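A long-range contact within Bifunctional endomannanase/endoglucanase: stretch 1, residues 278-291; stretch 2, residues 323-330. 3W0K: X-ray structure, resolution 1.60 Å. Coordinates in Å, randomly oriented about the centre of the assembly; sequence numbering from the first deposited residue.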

# COMPACT_ATOMS: atom_id res chain seq x y z
N LEU A 278 -5.96 11.60 -9.59
CA LEU A 278 -5.53 12.61 -8.63
C LEU A 278 -6.58 13.70 -8.42
O LEU A 278 -6.80 14.14 -7.29
CB LEU A 278 -4.18 13.21 -9.03
CG LEU A 278 -2.99 12.26 -8.83
CD1 LEU A 278 -1.74 12.83 -9.49
CD2 LEU A 278 -2.75 12.03 -7.34
N SER A 279 -7.25 14.12 -9.49
CA SER A 279 -8.29 15.15 -9.36
C SER A 279 -9.45 14.59 -8.53
O SER A 279 -10.09 15.32 -7.77
CB SER A 279 -8.79 15.64 -10.73
OG SER A 279 -9.41 14.61 -11.48
N LEU A 280 -9.69 13.29 -8.65
CA LEU A 280 -10.74 12.64 -7.86
C LEU A 280 -10.32 12.60 -6.40
O LEU A 280 -11.13 12.86 -5.51
CB LEU A 280 -11.00 11.22 -8.36
CG LEU A 280 -11.90 11.09 -9.59
CD1 LEU A 280 -12.03 9.64 -9.98
CD2 LEU A 280 -13.27 11.69 -9.29
N TYR A 281 -9.05 12.29 -6.14
CA TYR A 281 -8.56 12.24 -4.76
C TYR A 281 -8.66 13.61 -4.10
O TYR A 281 -9.01 13.71 -2.92
CB TYR A 281 -7.12 11.73 -4.71
CG TYR A 281 -6.93 10.31 -5.21
CD1 TYR A 281 -8.01 9.43 -5.34
CD2 TYR A 281 -5.67 9.86 -5.59
CE1 TYR A 281 -7.83 8.14 -5.83
CE2 TYR A 281 -5.48 8.57 -6.08
CZ TYR A 281 -6.56 7.72 -6.20
OH TYR A 281 -6.37 6.46 -6.71
N LYS A 282 -8.40 14.67 -4.87
CA LYS A 282 -8.48 16.03 -4.35
C LYS A 282 -9.93 16.37 -4.02
O LYS A 282 -10.22 16.91 -2.95
CB LYS A 282 -7.94 17.03 -5.38
CG LYS A 282 -7.85 18.45 -4.83
CD LYS A 282 -7.28 19.41 -5.86
CE LYS A 282 -7.08 20.79 -5.25
NZ LYS A 282 -6.51 21.74 -6.24
N GLU A 283 -10.84 16.00 -4.92
CA GLU A 283 -12.27 16.25 -4.72
C GLU A 283 -12.80 15.50 -3.51
O GLU A 283 -13.57 16.04 -2.71
CB GLU A 283 -13.05 15.83 -5.97
CG GLU A 283 -14.56 16.03 -5.86
CD GLU A 283 -15.31 15.52 -7.07
OE1 GLU A 283 -14.79 15.63 -8.20
OE2 GLU A 283 -16.44 15.01 -6.89
N PHE A 284 -12.36 14.25 -3.36
CA PHE A 284 -12.78 13.39 -2.25
C PHE A 284 -12.05 13.73 -0.96
O PHE A 284 -12.45 13.30 0.12
CB PHE A 284 -12.50 11.92 -2.58
CG PHE A 284 -13.24 11.38 -3.78
CD1 PHE A 284 -14.33 12.06 -4.33
CD2 PHE A 284 -12.85 10.18 -4.35
CE1 PHE A 284 -15.01 11.54 -5.42
CE2 PHE A 284 -13.53 9.65 -5.44
CZ PHE A 284 -14.61 10.34 -5.98
N GLU A 285 -10.97 14.50 -1.09
CA GLU A 285 -10.12 14.90 0.04
C GLU A 285 -9.43 13.66 0.62
O GLU A 285 -9.38 13.47 1.84
CB GLU A 285 -10.91 15.66 1.11
CG GLU A 285 -11.41 17.02 0.64
CD GLU A 285 -12.03 17.85 1.75
OE1 GLU A 285 -11.86 17.51 2.94
OE2 GLU A 285 -12.69 18.86 1.42
N TRP A 286 -8.92 12.82 -0.27
CA TRP A 286 -8.22 11.60 0.11
C TRP A 286 -6.72 11.76 -0.00
O TRP A 286 -6.21 12.36 -0.96
CB TRP A 286 -8.60 10.45 -0.82
CG TRP A 286 -9.98 9.90 -0.68
CD1 TRP A 286 -10.93 10.26 0.24
CD2 TRP A 286 -10.56 8.87 -1.48
NE1 TRP A 286 -12.07 9.51 0.05
CE2 TRP A 286 -11.87 8.65 -0.99
CE3 TRP A 286 -10.10 8.10 -2.56
CZ2 TRP A 286 -12.72 7.70 -1.56
CZ3 TRP A 286 -10.95 7.16 -3.12
CH2 TRP A 286 -12.25 6.96 -2.61
N GLY A 287 -6.01 11.17 0.96
CA GLY A 287 -4.56 11.18 0.92
C GLY A 287 -4.17 10.03 0.00
O GLY A 287 -4.98 9.13 -0.25
N TYR A 288 -2.94 10.04 -0.49
CA TYR A 288 -2.49 8.99 -1.39
C TYR A 288 -0.98 8.76 -1.31
O TYR A 288 -0.22 9.68 -1.01
CB TYR A 288 -2.91 9.32 -2.84
CG TYR A 288 -2.69 10.76 -3.25
CD1 TYR A 288 -1.44 11.20 -3.69
CD2 TYR A 288 -3.74 11.67 -3.23
CE1 TYR A 288 -1.24 12.52 -4.09
CE2 TYR A 288 -3.56 12.99 -3.64
CZ TYR A 288 -2.31 13.41 -4.06
OH TYR A 288 -2.12 14.71 -4.47
N SER A 289 -0.58 7.52 -1.58
CA SER A 289 0.83 7.13 -1.53
C SER A 289 1.21 6.37 -2.80
O SER A 289 0.65 5.31 -3.08
CB SER A 289 1.07 6.25 -0.30
OG SER A 289 2.43 5.92 -0.14
N LEU A 290 2.15 6.92 -3.56
CA LEU A 290 2.61 6.30 -4.81
C LEU A 290 3.40 5.03 -4.48
O LEU A 290 4.12 4.98 -3.47
CB LEU A 290 3.48 7.29 -5.59
CG LEU A 290 3.61 7.07 -7.10
CD1 LEU A 290 2.27 7.31 -7.79
CD2 LEU A 290 4.66 8.00 -7.67
N TRP A 291 3.27 4.01 -5.32
CA TRP A 291 3.96 2.74 -5.07
C TRP A 291 5.49 2.84 -4.98
O TRP A 291 6.10 2.18 -4.14
CB TRP A 291 3.53 1.66 -6.07
CG TRP A 291 4.26 0.36 -5.87
CD1 TRP A 291 5.02 -0.30 -6.80
CD2 TRP A 291 4.36 -0.40 -4.66
NE1 TRP A 291 5.58 -1.42 -6.23
CE2 TRP A 291 5.19 -1.50 -4.92
CE3 TRP A 291 3.82 -0.25 -3.37
CZ2 TRP A 291 5.51 -2.46 -3.95
CZ3 TRP A 291 4.13 -1.20 -2.40
CH2 TRP A 291 4.97 -2.29 -2.70
N ASP A 323 4.49 17.66 -9.86
CA ASP A 323 3.58 18.80 -9.73
C ASP A 323 2.14 18.34 -9.54
O ASP A 323 1.40 18.94 -8.75
CB ASP A 323 3.69 19.73 -10.95
CG ASP A 323 4.96 20.58 -10.93
OD1 ASP A 323 5.70 20.56 -9.92
OD2 ASP A 323 5.22 21.27 -11.94
N LEU A 324 1.75 17.28 -10.24
CA LEU A 324 0.40 16.74 -10.10
C LEU A 324 0.19 16.18 -8.70
O LEU A 324 -0.88 16.35 -8.11
CB LEU A 324 0.15 15.64 -11.14
CG LEU A 324 -0.13 16.10 -12.56
CD1 LEU A 324 -0.22 14.89 -13.49
CD2 LEU A 324 -1.42 16.90 -12.59
N LEU A 325 1.22 15.53 -8.16
CA LEU A 325 1.13 14.97 -6.81
C LEU A 325 0.97 16.07 -5.77
O LEU A 325 0.22 15.92 -4.81
CB LEU A 325 2.38 14.13 -6.50
CG LEU A 325 2.56 12.85 -7.33
CD1 LEU A 325 3.89 12.22 -6.99
CD2 LEU A 325 1.42 11.88 -7.05
N VAL A 326 1.65 17.18 -5.98
CA VAL A 326 1.59 18.31 -5.05
C VAL A 326 0.29 19.10 -5.19
O VAL A 326 -0.35 19.45 -4.19
CB VAL A 326 2.80 19.26 -5.25
CG1 VAL A 326 2.64 20.52 -4.40
CG2 VAL A 326 4.09 18.54 -4.90
N GLU A 327 -0.11 19.36 -6.43
CA GLU A 327 -1.32 20.13 -6.73
C GLU A 327 -2.61 19.52 -6.21
O GLU A 327 -3.55 20.24 -5.86
CB GLU A 327 -1.41 20.36 -8.25
CG GLU A 327 -2.74 20.95 -8.76
CD GLU A 327 -3.05 22.34 -8.22
OE1 GLU A 327 -2.11 23.09 -7.86
OE2 GLU A 327 -4.25 22.70 -8.17
N ASN A 328 -2.66 18.19 -6.12
CA ASN A 328 -3.87 17.53 -5.65
C ASN A 328 -3.98 17.22 -4.16
O ASN A 328 -4.85 16.46 -3.73
CB ASN A 328 -4.17 16.32 -6.54
CG ASN A 328 -4.61 16.74 -7.92
OD1 ASN A 328 -5.76 17.14 -8.12
ND2 ASN A 328 -3.68 16.73 -8.87
N ARG A 329 -3.11 17.84 -3.38
CA ARG A 329 -3.13 17.69 -1.93
C ARG A 329 -4.12 18.73 -1.40
O ARG A 329 -4.35 19.75 -2.05
CB ARG A 329 -1.74 17.93 -1.33
CG ARG A 329 -0.67 16.99 -1.88
CD ARG A 329 0.61 16.97 -1.05
NE ARG A 329 1.36 18.22 -1.08
CZ ARG A 329 2.69 18.30 -1.13
NH1 ARG A 329 3.43 17.19 -1.16
NH2 ARG A 329 3.29 19.48 -1.10
N VAL A 330 -4.74 18.44 -0.26
CA VAL A 330 -5.68 19.37 0.37
C VAL A 330 -5.28 19.63 1.82
O VAL A 330 -4.40 18.90 2.33
CB VAL A 330 -7.15 18.87 0.32
CG1 VAL A 330 -7.62 18.72 -1.12
CG2 VAL A 330 -7.30 17.55 1.07
OXT VAL A 330 -5.84 20.56 2.44
O HOH W 1 -6.17 15.10 -1.57

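The last turn of the C-terminal helix and the chain end beyond it pack against a helix and the strand that follows it. The two helices run nearly parallel, 14° apart with axes 10.0 Å away at closest approach, a spacing that leaves room for interlocking leucines. L278 (m, t) points toward the other stretch and sets CD1 3.8 Å from L324 CB and 4.1 Å from L325 CD2. L325 leaves its helix sideways, but its own m, t rotamer, an easy one on a helix, brings the tip nearer: CD2 lies 4.0 Å from Y288 CE1, and CD1 lies 4.3 Å from L290 CD2. One branched side chain thus bridges helix and strand.

Y288 supplies the polar anchor. With chi1 at p and chi2 at 82°, its ring reaches the place where the C-terminal helix gives out, and Y288 OH donates to L325 O at 2.7 Å. A phenol suits this buried site: its ring packs against leucine while its hydroxyl satisfies a carbonyl near the helix end.

N328, the first residue to leave helical phi/psi, folds back at chi1 m so that ND2 donates to its own helix at L324 O, 2.9 Å away. N328 OD1, which makes no hydrogen bond across the contact, rests 3.4 Å from S279 CA and 3.5 Å from K282 CB. Nearby, a water lies 2.8 Å from W286 O and 2.9 Å from N328 O, bridging the two backbones.

At the margin, K282 is fully extended, all four chi angles t, which carries NZ to E327 OE2 at 3.1 Å in a salt bridge whose hydrogen bond is weak. E327 meets it by turning chi2 to p. The lysine's aliphatic part also works: K282 CG packs 3.7 Å from V330 CG1, while V330 CG2 sits 4.0 Å from E285 CA.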